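Local structure of sulfite reductase [ferredoxin] (Mycobacterium tuberculosis, 1ZJ8) at residues Thr285-Asp290 with Thr320-Arg325; Val236-Val241 with Gly275-Val280; Lys313-Leu318 with Arg325-Gly330; Glu200-Arg205 with Glu279-Val284. The protein probably catalyses the six-electron reduction of sulfite to sulfide, taking electrons from ferredoxin and using siroheme with a [4Fe-4S] cluster. One frame throughout, in Å; residues are numbered along the deposited sequence.

Contact 1: Thr285-Asp290 with Thr320-Arg325; sequences TSVFRD and TEYLKR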
loop_
_atom_site.group_PDB
_atom_site.type_symbol
_atom_site.label_atom_id
_atom_site.label_comp_id
_atom_site.label_asym_id
_atom_site.label_seq_id
_atom_site.Cartn_x
_atom_site.Cartn_y
_atom_site.Cartn_z
ATOM N N THR A 285 14.409 13.030 -0.997
ATOM C CA THR A 285 14.775 11.889 -1.805
ATOM C C THR A 285 16.273 11.901 -2.119
ATOM O O THR A 285 16.902 10.837 -2.200
ATOM C CB THR A 285 13.973 11.863 -3.111
ATOM O OG1 THR A 285 12.583 12.050 -2.813
ATOM C CG2 THR A 285 14.165 10.533 -3.835
ATOM N N SER A 286 16.834 13.102 -2.301
ATOM C CA SER A 286 18.269 13.268 -2.618
ATOM C C SER A 286 19.151 12.892 -1.441
ATOM O O SER A 286 20.189 12.257 -1.615
ATOM C CB SER A 286 18.550 14.698 -3.057
ATOM O OG SER A 286 17.742 15.029 -4.186
ATOM N N VAL A 287 18.721 13.245 -0.238
ATOM C CA VAL A 287 19.446 12.801 0.945
ATOM C C VAL A 287 19.445 11.279 1.014
ATOM O O VAL A 287 20.484 10.668 1.244
ATOM C CB VAL A 287 18.854 13.346 2.241
ATOM C CG1 VAL A 287 19.665 12.830 3.449
ATOM C CG2 VAL A 287 18.803 14.879 2.199
ATOM N N PHE A 288 18.283 10.672 0.806
ATOM C CA PHE A 288 18.175 9.212 0.781
ATOM C C PHE A 288 19.215 8.628 -0.168
ATOM O O PHE A 288 20.014 7.787 0.225
ATOM C CB PHE A 288 16.746 8.775 0.365
ATOM C CG PHE A 288 16.507 7.265 0.371
ATOM C CD1 PHE A 288 16.959 6.455 1.427
ATOM C CD2 PHE A 288 15.790 6.659 -0.666
ATOM C CE1 PHE A 288 16.730 5.074 1.436
ATOM C CE2 PHE A 288 15.556 5.263 -0.664
ATOM C CZ PHE A 288 16.033 4.478 0.392
ATOM N N ARG A 289 19.206 9.084 -1.416
ATOM C CA ARG A 289 20.116 8.552 -2.443
ATOM C C ARG A 289 21.571 8.671 -1.994
ATOM O O ARG A 289 22.345 7.713 -2.105
ATOM C CB ARG A 289 19.916 9.271 -3.781
ATOM C CG ARG A 289 20.890 8.840 -4.918
ATOM C CD ARG A 289 20.921 9.850 -6.073
ATOM N NE ARG A 289 21.092 11.206 -5.554
ATOM C CZ ARG A 289 20.860 12.330 -6.226
ATOM N NH1 ARG A 289 20.450 12.303 -7.493
ATOM N NH2 ARG A 289 21.039 13.498 -5.612
ATOM N N ASP A 290 21.934 9.834 -1.461
ATOM C CA ASP A 290 23.337 10.139 -1.169
ATOM C C ASP A 290 23.841 9.577 0.188
ATOM O O ASP A 290 25.009 9.177 0.302
ATOM C CB ASP A 290 23.553 11.665 -1.292
ATOM C CG ASP A 290 23.265 12.202 -2.728
ATOM O OD1 ASP A 290 23.421 11.452 -3.710
ATOM O OD2 ASP A 290 22.882 13.377 -2.885
ATOM N N THR A 320 20.997 22.562 4.626
ATOM C CA THR A 320 22.294 23.154 4.315
ATOM C C THR A 320 22.976 22.552 3.091
ATOM O O THR A 320 23.632 23.266 2.344
ATOM C CB THR A 320 23.258 23.095 5.505
ATOM O OG1 THR A 320 23.496 21.721 5.867
ATOM C CG2 THR A 320 22.683 23.888 6.686
ATOM N N GLU A 321 22.822 21.257 2.869
ATOM C CA GLU A 321 23.485 20.637 1.733
ATOM C C GLU A 321 22.628 20.623 0.480
ATOM O O GLU A 321 23.164 20.724 -0.613
ATOM C CB GLU A 321 23.943 19.221 2.092
ATOM C CG GLU A 321 24.754 19.169 3.390
ATOM C CD GLU A 321 25.416 17.828 3.618
ATOM O OE1 GLU A 321 25.651 17.106 2.619
ATOM O OE2 GLU A 321 25.703 17.507 4.796
ATOM N N TYR A 322 21.307 20.506 0.620
ATOM C CA TYR A 322 20.424 20.330 -0.563
ATOM C C TYR A 322 19.506 21.542 -0.882
ATOM O O TYR A 322 19.482 21.993 -2.024
ATOM C CB TYR A 322 19.645 19.001 -0.450
ATOM C CG TYR A 322 20.563 17.808 -0.566
ATOM C CD1 TYR A 322 21.222 17.306 0.555
ATOM C CD2 TYR A 322 20.816 17.212 -1.805
ATOM C CE1 TYR A 322 22.084 16.224 0.451
ATOM C CE2 TYR A 322 21.689 16.124 -1.923
ATOM C CZ TYR A 322 22.316 15.639 -0.791
ATOM O OH TYR A 322 23.171 14.569 -0.879
ATOM N N LEU A 323 18.778 22.073 0.103
ATOM C CA LEU A 323 17.894 23.226 -0.144
ATOM C C LEU A 323 18.660 24.545 -0.178
ATOM O O LEU A 323 18.209 25.508 -0.805
ATOM C CB LEU A 323 16.787 23.338 0.915
ATOM C CG LEU A 323 15.697 22.260 0.923
ATOM C CD1 LEU A 323 14.798 22.419 2.144
ATOM C CD2 LEU A 323 14.864 22.279 -0.355
ATOM N N LYS A 324 19.804 24.584 0.515
ATOM C CA LYS A 324 20.549 25.818 0.776
ATOM C C LYS A 324 19.662 26.880 1.429
ATOM O O LYS A 324 19.846 28.067 1.182
ATOM C CB LYS A 324 21.177 26.390 -0.497
ATOM C CG LYS A 324 21.813 25.380 -1.435
ATOM C CD LYS A 324 23.007 24.654 -0.817
ATOM C CE LYS A 324 24.001 24.208 -1.902
ATOM N NZ LYS A 324 23.346 23.542 -3.057
ATOM N N ARG A 325 18.705 26.473 2.256
ATOM C CA ARG A 325 17.865 27.443 2.980
ATOM C C ARG A 325 17.119 26.800 4.153
ATOM O O ARG A 325 16.908 25.584 4.168
ATOM C CB ARG A 325 16.842 28.081 2.039
ATOM C CG ARG A 325 15.649 27.194 1.782
ATOM C CD ARG A 325 14.873 27.592 0.552
ATOM N NE ARG A 325 13.849 26.594 0.248
ATOM C CZ ARG A 325 12.710 26.445 0.926
ATOM N NH1 ARG A 325 12.413 27.226 1.962
ATOM N NH2 ARG A 325 11.854 25.506 0.557
#

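Contact 2: Val236-Val241 with Gly275-Val280; sequences VAFIGV and GEVPEV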
loop_
_atom_site.group_PDB
_atom_site.type_symbol
_atom_site.label_atom_id
_atom_site.label_comp_id
_atom_site.label_asym_id
_atom_site.label_seq_id
_atom_site.Cartn_x
_atom_site.Cartn_y
_atom_site.Cartn_z
ATOM N N VAL A 236 8.344 9.310 3.344
ATOM C CA VAL A 236 8.192 10.769 3.375
ATOM C C VAL A 236 6.707 11.128 3.228
ATOM O O VAL A 236 6.000 10.534 2.422
ATOM C CB VAL A 236 9.062 11.481 2.269
ATOM C CG1 VAL A 236 8.619 11.097 0.862
ATOM C CG2 VAL A 236 9.022 13.007 2.438
ATOM N N ALA A 237 6.236 12.084 4.019
ATOM C CA ALA A 237 4.828 12.471 3.968
ATOM C C ALA A 237 4.627 13.987 4.087
ATOM O O ALA A 237 5.288 14.661 4.890
ATOM C CB ALA A 237 4.048 11.739 5.036
ATOM N N PHE A 238 3.732 14.516 3.253
ATOM C CA PHE A 238 3.330 15.918 3.325
ATOM C C PHE A 238 1.837 15.944 3.659
ATOM O O PHE A 238 0.999 15.611 2.818
ATOM C CB PHE A 238 3.594 16.625 1.993
ATOM C CG PHE A 238 5.048 16.680 1.597
ATOM C CD1 PHE A 238 5.684 15.565 1.063
ATOM C CD2 PHE A 238 5.768 17.859 1.720
ATOM C CE1 PHE A 238 7.030 15.620 0.678
ATOM C CE2 PHE A 238 7.096 17.925 1.340
ATOM C CZ PHE A 238 7.731 16.800 0.815
ATOM N N ILE A 239 1.503 16.305 4.892
ATOM C CA ILE A 239 0.123 16.221 5.361
ATOM C C ILE A 239 -0.369 17.616 5.730
ATOM O O ILE A 239 0.302 18.331 6.450
ATOM C CB ILE A 239 -0.001 15.239 6.563
ATOM C CG1 ILE A 239 -0.219 13.765 6.150
ATOM C CG2 ILE A 239 -1.208 15.605 7.407
ATOM C CD1 ILE A 239 0.240 13.324 4.791
ATOM N N GLY A 240 -1.541 17.987 5.218
ATOM C CA GLY A 240 -2.115 19.333 5.384
ATOM C C GLY A 240 -2.192 19.883 6.800
ATOM O O GLY A 240 -2.451 19.137 7.743
ATOM N N VAL A 241 -1.947 21.191 6.937
ATOM C CA VAL A 241 -2.208 21.934 8.185
ATOM C C VAL A 241 -2.227 23.446 7.986
ATOM O O VAL A 241 -1.496 23.989 7.150
ATOM C CB VAL A 241 -1.188 21.633 9.312
ATOM C CG1 VAL A 241 0.184 22.272 9.019
ATOM C CG2 VAL A 241 -1.752 22.099 10.673
ATOM N N GLY A 275 3.429 25.242 -3.217
ATOM C CA GLY A 275 4.365 25.489 -4.318
ATOM C C GLY A 275 5.765 24.897 -4.153
ATOM O O GLY A 275 6.415 24.554 -5.124
ATOM N N GLU A 276 6.219 24.766 -2.911
ATOM C CA GLU A 276 7.570 24.307 -2.600
ATOM C C GLU A 276 7.637 22.784 -2.345
ATOM O O GLU A 276 8.730 22.247 -2.107
ATOM C CB GLU A 276 8.108 25.076 -1.366
ATOM C CG GLU A 276 8.715 26.496 -1.627
ATOM C CD GLU A 276 8.819 27.406 -0.353
ATOM O OE1 GLU A 276 8.882 26.917 0.809
ATOM O OE2 GLU A 276 8.827 28.648 -0.532
ATOM N N VAL A 277 6.497 22.088 -2.432
ATOM C CA VAL A 277 6.417 20.668 -2.066
ATOM C C VAL A 277 7.255 19.775 -2.979
ATOM O O VAL A 277 8.062 18.987 -2.479
ATOM C CB VAL A 277 4.929 20.153 -1.929
ATOM C CG1 VAL A 277 4.863 18.635 -1.691
ATOM C CG2 VAL A 277 4.213 20.874 -0.792
ATOM N N PRO A 278 7.072 19.873 -4.307
ATOM C CA PRO A 278 7.919 19.097 -5.234
ATOM C C PRO A 278 9.435 19.269 -4.993
ATOM O O PRO A 278 10.217 18.300 -5.084
ATOM C CB PRO A 278 7.515 19.654 -6.611
ATOM C CG PRO A 278 6.123 20.134 -6.446
ATOM C CD PRO A 278 6.044 20.650 -5.024
ATOM N N GLU A 279 9.817 20.507 -4.687
ATOM C CA GLU A 279 11.206 20.907 -4.424
ATOM C C GLU A 279 11.767 20.184 -3.170
ATOM O O GLU A 279 12.843 19.571 -3.165
ATOM C CB GLU A 279 11.193 22.418 -4.161
ATOM C CG GLU A 279 12.274 23.235 -4.782
ATOM C CD GLU A 279 12.189 24.705 -4.321
ATOM O OE1 GLU A 279 12.017 24.963 -3.096
ATOM O OE2 GLU A 279 12.311 25.609 -5.188
ATOM N N VAL A 280 11.000 20.288 -2.099
ATOM C CA VAL A 280 11.383 19.732 -0.823
ATOM C C VAL A 280 11.390 18.212 -0.923
ATOM O O VAL A 280 12.266 17.549 -0.346
ATOM C CB VAL A 280 10.403 20.191 0.262
ATOM C CG1 VAL A 280 10.662 19.454 1.572
ATOM C CG2 VAL A 280 10.488 21.710 0.444
#

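Contact 3: Lys313-Leu318 with Arg325-Gly330; sequences KFREVL and RPLIDG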
loop_
_atom_site.group_PDB
_atom_site.type_symbol
_atom_site.label_atom_id
_atom_site.label_comp_id
_atom_site.label_asym_id
_atom_site.label_seq_id
_atom_site.Cartn_x
_atom_site.Cartn_y
_atom_site.Cartn_z
ATOM N N LYS A 313 19.616 16.277 13.188
ATOM C CA LYS A 313 20.730 16.098 12.273
ATOM C C LYS A 313 20.259 16.031 10.793
ATOM O O LYS A 313 20.932 16.549 9.887
ATOM C CB LYS A 313 21.571 14.860 12.650
ATOM C CG LYS A 313 22.832 14.732 11.760
ATOM C CD LYS A 313 23.664 13.464 11.974
ATOM C CE LYS A 313 24.716 13.299 10.854
ATOM N NZ LYS A 313 25.585 12.103 11.085
ATOM N N PHE A 314 19.115 15.388 10.559
ATOM C CA PHE A 314 18.589 15.209 9.199
ATOM C C PHE A 314 18.099 16.538 8.607
ATOM O O PHE A 314 18.410 16.870 7.471
ATOM C CB PHE A 314 17.457 14.168 9.196
ATOM C CG PHE A 314 16.702 14.100 7.899
ATOM C CD1 PHE A 314 17.220 13.384 6.815
ATOM C CD2 PHE A 314 15.469 14.762 7.757
ATOM C CE1 PHE A 314 16.524 13.328 5.607
ATOM C CE2 PHE A 314 14.777 14.721 6.567
ATOM C CZ PHE A 314 15.302 14.005 5.481
ATOM N N ARG A 315 17.322 17.282 9.389
ATOM C CA ARG A 315 16.826 18.598 8.993
ATOM C C ARG A 315 17.971 19.509 8.586
ATOM O O ARG A 315 17.898 20.194 7.570
ATOM C CB ARG A 315 16.047 19.251 10.150
ATOM C CG ARG A 315 15.537 20.670 9.842
ATOM C CD ARG A 315 14.406 21.140 10.776
ATOM N NE ARG A 315 13.660 22.260 10.191
ATOM C CZ ARG A 315 12.772 23.017 10.839
ATOM N NH1 ARG A 315 12.473 22.788 12.111
ATOM N NH2 ARG A 315 12.174 24.017 10.203
ATOM N N GLU A 316 19.015 19.515 9.409
ATOM C CA GLU A 316 20.241 20.252 9.152
ATOM C C GLU A 316 20.823 19.934 7.774
ATOM O O GLU A 316 21.116 20.839 6.994
ATOM C CB GLU A 316 21.265 19.867 10.225
ATOM C CG GLU A 316 22.589 20.591 10.138
ATOM C CD GLU A 316 22.522 21.993 10.739
ATOM O OE1 GLU A 316 23.393 22.311 11.598
ATOM O OE2 GLU A 316 21.593 22.765 10.364
ATOM N N VAL A 317 20.996 18.645 7.495
ATOM C CA VAL A 317 21.606 18.186 6.237
ATOM C C VAL A 317 20.738 18.506 5.035
ATOM O O VAL A 317 21.248 18.763 3.934
ATOM C CB VAL A 317 21.849 16.638 6.226
ATOM C CG1 VAL A 317 22.167 16.121 4.807
ATOM C CG2 VAL A 317 22.946 16.233 7.238
ATOM N N LEU A 318 19.426 18.449 5.243
ATOM C CA LEU A 318 18.473 18.749 4.184
ATOM C C LEU A 318 18.611 20.222 3.827
ATOM O O LEU A 318 18.845 20.555 2.664
ATOM C CB LEU A 318 17.039 18.391 4.631
ATOM C CG LEU A 318 15.862 18.613 3.659
ATOM C CD1 LEU A 318 15.830 17.580 2.509
ATOM C CD2 LEU A 318 14.563 18.616 4.426
ATOM N N ARG A 325 18.705 26.473 2.256
ATOM C CA ARG A 325 17.865 27.443 2.980
ATOM C C ARG A 325 17.119 26.800 4.153
ATOM O O ARG A 325 16.908 25.584 4.168
ATOM C CB ARG A 325 16.842 28.081 2.039
ATOM C CG ARG A 325 15.649 27.194 1.782
ATOM C CD ARG A 325 14.873 27.592 0.552
ATOM N NE ARG A 325 13.849 26.594 0.248
ATOM C CZ ARG A 325 12.710 26.445 0.926
ATOM N NH1 ARG A 325 12.413 27.226 1.962
ATOM N NH2 ARG A 325 11.854 25.506 0.557
ATOM N N PRO A 326 16.696 27.610 5.137
ATOM C CA PRO A 326 15.922 26.994 6.218
ATOM C C PRO A 326 14.504 26.633 5.756
ATOM O O PRO A 326 14.023 27.189 4.759
ATOM C CB PRO A 326 15.905 28.079 7.313
ATOM C CG PRO A 326 16.191 29.350 6.632
ATOM C CD PRO A 326 16.878 29.061 5.335
ATOM N N LEU A 327 13.885 25.671 6.447
ATOM C CA LEU A 327 12.458 25.417 6.326
ATOM C C LEU A 327 11.786 26.227 7.399
ATOM O O LEU A 327 12.374 26.458 8.454
ATOM C CB LEU A 327 12.143 23.951 6.546
ATOM C CG LEU A 327 12.657 23.002 5.474
ATOM C CD1 LEU A 327 12.514 21.552 5.921
ATOM C CD2 LEU A 327 11.893 23.254 4.188
ATOM N N ILE A 328 10.560 26.663 7.121
ATOM C CA ILE A 328 9.751 27.382 8.094
ATOM C C ILE A 328 9.266 26.380 9.154
ATOM O O ILE A 328 8.887 25.264 8.813
ATOM C CB ILE A 328 8.543 28.067 7.421
ATOM C CG1 ILE A 328 9.012 29.062 6.347
ATOM C CG2 ILE A 328 7.624 28.749 8.453
ATOM C CD1 ILE A 328 8.704 28.584 4.902
ATOM N N ASP A 329 9.318 26.770 10.431
ATOM C CA ASP A 329 8.801 25.952 11.527
ATOM C C ASP A 329 7.279 25.879 11.409
ATOM O O ASP A 329 6.632 26.841 10.978
ATOM C CB ASP A 329 9.155 26.557 12.899
ATOM C CG ASP A 329 10.624 26.362 13.302
ATOM O OD1 ASP A 329 11.390 25.591 12.663
ATOM O OD2 ASP A 329 11.008 26.991 14.304
ATOM N N GLY A 330 6.702 24.743 11.800
ATOM C CA GLY A 330 5.252 24.592 11.768
ATOM C C GLY A 330 4.758 23.611 12.802
ATOM O O GLY A 330 5.514 22.815 13.308
#

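Contact 4: Glu200-Arg205 with Glu279-Val284; sequences EEIVRR and EVWAAV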
loop_
_atom_site.group_PDB
_atom_site.type_symbol
_atom_site.label_atom_id
_atom_site.label_comp_id
_atom_site.label_asym_id
_atom_site.label_seq_id
_atom_site.Cartn_x
_atom_site.Cartn_y
_atom_site.Cartn_z
ATOM N N GLU A 200 1.181 15.750 -8.965
ATOM C CA GLU A 200 1.253 15.753 -10.394
ATOM C C GLU A 200 2.579 16.271 -10.870
ATOM O O GLU A 200 3.158 15.668 -11.758
ATOM C CB GLU A 200 0.088 16.547 -10.952
ATOM C CG GLU A 200 -1.229 15.798 -10.757
ATOM C CD GLU A 200 -2.382 16.445 -11.501
ATOM O OE1 GLU A 200 -2.334 17.676 -11.758
ATOM O OE2 GLU A 200 -3.344 15.719 -11.825
ATOM N N GLU A 201 3.082 17.341 -10.255
ATOM C CA GLU A 201 4.427 17.865 -10.576
ATOM C C GLU A 201 5.557 16.868 -10.276
ATOM O O GLU A 201 6.476 16.695 -11.084
ATOM C CB GLU A 201 4.698 19.171 -9.825
ATOM C CG GLU A 201 4.164 20.412 -10.498
ATOM C CD GLU A 201 4.661 20.521 -11.911
ATOM O OE1 GLU A 201 5.857 20.232 -12.132
ATOM O OE2 GLU A 201 3.852 20.869 -12.808
ATOM N N ILE A 202 5.489 16.209 -9.123
ATOM C CA ILE A 202 6.512 15.239 -8.760
ATOM C C ILE A 202 6.613 14.145 -9.823
ATOM O O ILE A 202 7.712 13.734 -10.198
ATOM C CB ILE A 202 6.248 14.628 -7.358
ATOM C CG1 ILE A 202 6.689 15.612 -6.270
ATOM C CG2 ILE A 202 6.944 13.234 -7.206
ATOM C CD1 ILE A 202 6.125 15.307 -4.919
ATOM N N VAL A 203 5.472 13.682 -10.304
ATOM C CA VAL A 203 5.468 12.659 -11.325
ATOM C C VAL A 203 6.119 13.198 -12.599
ATOM O O VAL A 203 6.960 12.522 -13.198
ATOM C CB VAL A 203 4.042 12.120 -11.568
ATOM C CG1 VAL A 203 3.956 11.347 -12.876
ATOM C CG2 VAL A 203 3.602 11.241 -10.385
ATOM N N ARG A 204 5.758 14.424 -12.986
ATOM C CA ARG A 204 6.230 15.010 -14.244
ATOM C C ARG A 204 7.717 15.363 -14.225
ATOM O O ARG A 204 8.437 15.114 -15.190
ATOM C CB ARG A 204 5.432 16.255 -14.554
ATOM C CG ARG A 204 5.658 16.772 -15.950
ATOM C CD ARG A 204 4.853 18.024 -16.207
ATOM N NE ARG A 204 5.320 19.136 -15.374
ATOM C CZ ARG A 204 6.406 19.885 -15.606
ATOM N NH1 ARG A 204 7.200 19.671 -16.659
ATOM N NH2 ARG A 204 6.703 20.870 -14.765
ATOM N N ARG A 205 8.181 15.934 -13.123
ATOM C CA ARG A 205 9.581 16.326 -13.023
ATOM C C ARG A 205 10.498 15.118 -12.823
ATOM O O ARG A 205 11.465 14.976 -13.553
ATOM C CB ARG A 205 9.817 17.368 -11.908
ATOM C CG ARG A 205 8.815 18.543 -11.931
ATOM C CD ARG A 205 9.467 19.925 -12.010
ATOM N NE ARG A 205 9.918 20.400 -10.698
ATOM C CZ ARG A 205 9.192 21.121 -9.841
ATOM N NH1 ARG A 205 7.937 21.476 -10.117
ATOM N NH2 ARG A 205 9.734 21.489 -8.686
ATOM N N GLU A 279 9.817 20.507 -4.687
ATOM C CA GLU A 279 11.206 20.907 -4.424
ATOM C C GLU A 279 11.767 20.184 -3.170
ATOM O O GLU A 279 12.843 19.571 -3.165
ATOM C CB GLU A 279 11.193 22.418 -4.161
ATOM C CG GLU A 279 12.274 23.235 -4.782
ATOM C CD GLU A 279 12.189 24.705 -4.321
ATOM O OE1 GLU A 279 12.017 24.963 -3.096
ATOM O OE2 GLU A 279 12.311 25.609 -5.188
ATOM N N VAL A 280 11.000 20.288 -2.099
ATOM C CA VAL A 280 11.383 19.732 -0.823
ATOM C C VAL A 280 11.390 18.212 -0.923
ATOM O O VAL A 280 12.266 17.549 -0.346
ATOM C CB VAL A 280 10.403 20.191 0.262
ATOM C CG1 VAL A 280 10.662 19.454 1.572
ATOM C CG2 VAL A 280 10.488 21.710 0.444
ATOM N N TRP A 281 10.410 17.667 -1.654
ATOM C CA TRP A 281 10.333 16.226 -1.876
ATOM C C TRP A 281 11.629 15.758 -2.521
ATOM O O TRP A 281 12.214 14.752 -2.099
ATOM C CB TRP A 281 9.137 15.879 -2.760
ATOM C CG TRP A 281 8.986 14.420 -3.028
ATOM C CD1 TRP A 281 8.234 13.526 -2.318
ATOM C CD2 TRP A 281 9.604 13.674 -4.086
ATOM N NE1 TRP A 281 8.347 12.269 -2.867
ATOM C CE2 TRP A 281 9.178 12.332 -3.956
ATOM C CE3 TRP A 281 10.486 14.002 -5.118
ATOM C CZ2 TRP A 281 9.588 11.327 -4.835
ATOM C CZ3 TRP A 281 10.886 12.997 -5.993
ATOM C CH2 TRP A 281 10.433 11.676 -5.845
ATOM N N ALA A 282 12.084 16.506 -3.529
ATOM C CA ALA A 282 13.312 16.153 -4.245
ATOM C C ALA A 282 14.518 16.128 -3.293
ATOM O O ALA A 282 15.339 15.215 -3.336
ATOM C CB ALA A 282 13.544 17.109 -5.398
ATOM N N ALA A 283 14.586 17.114 -2.413
ATOM C CA ALA A 283 15.692 17.247 -1.496
ATOM C C ALA A 283 15.750 16.086 -0.498
ATOM O O ALA A 283 16.830 15.562 -0.176
ATOM C CB ALA A 283 15.579 18.553 -0.766
ATOM N N VAL A 284 14.589 15.672 -0.002
ATOM C CA VAL A 284 14.527 14.525 0.920
ATOM C C VAL A 284 14.970 13.247 0.192
ATOM O O VAL A 284 15.817 12.484 0.694
ATOM C CB VAL A 284 13.104 14.326 1.497
ATOM C CG1 VAL A 284 13.011 13.011 2.253
ATOM C CG2 VAL A 284 12.700 15.503 2.414
#

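Contact 1: Thr285-Asp290 with Thr320-Arg325
Tyr322 lays its ring across one turn of the helix 277-291, overlapping Ser286, Val287 and Asp290. The backbone N of Val287 lies over one face of the ring, while the methyl CG2 of Val287 comes 3.8 Å from Tyr322 CD1. Ser286 approaches obliquely, its CB 3.6 Å from Tyr322 CD2; its small side chain leaves room for the ring and turns its hydroxyl back to the carbonyl of Ala282 in its own helix. The phenol end is polar and finds Asp290. Tyr322 OH probably donates to Asp290 OD2; the modelled 2.4 Å is doubtful at this resolution. OD2 sits at the ring edge, and carboxylate and ring are nearly coplanar, the two planes being 22° apart. Arg289 grips the same carboxylate side-on: Arg289 NE meets Asp290 OD1 at 3.0 Å from above the carboxylate plane, and Arg289 NH2 reaches OD2. This neighbouring positive charge probably favours an ionised aspartate and limits its rotation. Tyrosine suits the place because its apolar ring can pack on a helix while its hydroxyl reaches a charged acceptor near the surface. The ring thereby joins helices 277-291 and 311-323 within the siroheme/4Fe-4S-type domain of the nitrite and sulfite reductase family.

Contact 2: Val236-Val241 with Gly275-Val280
This is an apolar contact between a β-strand and the first turn of a helix, buried where the helix 277-291 lies on a six-stranded mixed sheet. Strand 236-243 is an inner strand of that sheet, flanked by strands 219-224 and 249-254. Phe238 is the residue of segment 236-241 that meets segment 275-280, while Val236 of the same strand reaches Trp281 and Val284 further along the helix. The side chains of Phe238 and Val277 come from opposite directions. The methyl CG1 of Val277 settles over one face of the phenyl ring in a CH-pi contact, 3.8 Å from the ring centroid and 17° off the normal, somewhat displaced toward the rim on the side of CD2. One helical turn on, Val280 meets the same ring at its edge, with Val280 CG1 3.9 Å from Phe238 CE2. The ring is thus held by one valine above and another beside it. In both valines CG1 stands anti to the backbone N (chi1 174° in Val277, 172° in Val280), which turns the same branch of each toward the phenyl group. Valine suits these positions because it offers a compact methyl close to the helix, and the longer phenylalanine reaches it from the strand. Around the contact, Ile223 of strand 219-224 touches both Phe238 and Val277, and Leu250 and Leu252 of strand 249-254 touch the Phe238 side chain. One valine over the face and one at the edge of Phe238 join the start of helix 277-291 to an inner strand of the mixed sheet.

Contact 3: Lys313-Leu318 with Arg325-Gly330
Arg315 and Asp329 form the polar half of the first shell, with Leu318 and Leu327 as its apolar half. One carboxylate oxygen takes both terminal nitrogens of the guanidinium: Arg315 NH2 lies 3.0 Å from Asp329 OD1 in a salt bridge, with an N-H...O angle of 136°, and a weaker bond from Arg315 NH1 reaches the same oxygen. OD1 is approached nearly along its C-O axis, and the guanidinium and carboxylate planes are 60° apart, so this is not a flat two-oxygen pairing. The carbonyl O of Leu327 lies near the guanidinium edge, 3.0 Å from Arg315 NH2. On the buried side Leu318 CD2 touches Leu327 CD1 at 3.9 Å, the two leucine side chains crossing at about a right angle.

In the next shell, Arg315 runs extended from CG to NE, with CG anti to the backbone N (chi1 178°), and this carries the charge away from its helix to the strand. Glu319, one turn further along, takes a salt bridge from Arg315 NE and a hydrogen bond from Leu327 N on the same oxygen, OE2. It probably helps to position the arginine and the incoming chain together. An arginine suits the place because it can serve several acceptors at once; the leucines suit the inner side, where Leu318 also packs on helix 277-291 and Leu327 on strand 266-272. After helix 311-323 the chain turns back and adds the short, weakly bonded strand 328-329 antiparallel to strand 266-272 at the edge of the mixed sheet.

Contact 4: Glu200-Arg205 with Glu279-Val284
Between segments 200-205 and 279-284 the nearest CA atoms are those of Ile202 and Trp281, 7.9 Å apart; Pro278, just before, also packs on Ile202. Ile202 spreads over one face of the indole with two branches. Its CD1 sits above the five-membered ring in a CH-pi contact, 3.8 Å from the centroid and 22° off the normal, while CG2 lies nearly centred over the six-membered ring, 3.8 Å above the plane. The split follows from the torsions: CG2 is anti to the backbone N and CG1 anti to the carbonyl carbon (chi1 -79°), and the two arms lie side by side along the same face. Isoleucine fits because it can meet both rings of a broad surface. Trp281 NE1 is satisfied by Thr221 OG1, and Tyr206 meets the ring as well.

At the outer margin Arg205 bends toward the start of the other helix. Glu201 helps to hold it, OE1 accepting from Arg205 NH1 at 3.2 Å and from Arg204 NH2 at 2.8 Å. This salt-bridge network ties together successive turns of helix 196-206. Helices 196-206 and 277-291 thus pack together on one face of the mixed sheet, Ile202 also touching Ile223 and Trp281 touching Val236 and Phe238.

Helix 277-291 joins contacts 1, 2 and 4: its start meets strand 236-243 in contact 2, its middle meets helix 196-206 in contact 4, and its later turns meet helix 311-323 in contact 1. Contact 3 then carries helix 311-323 on to strand 328-329, the edge of the same six-stranded sheet that holds strand 236-243. Contacts 2 and 4 are about 9 Å apart between centres, contacts 3 and 4 about 17 Å. Along the chain contacts 2 and 4 close on one stretch before contacts 1 and 3, whose segments alternate. Together they build the framework of this sheet and its helices away from the cofactor sites, the Trp281 side chain lying about 14 Å from the siroheme.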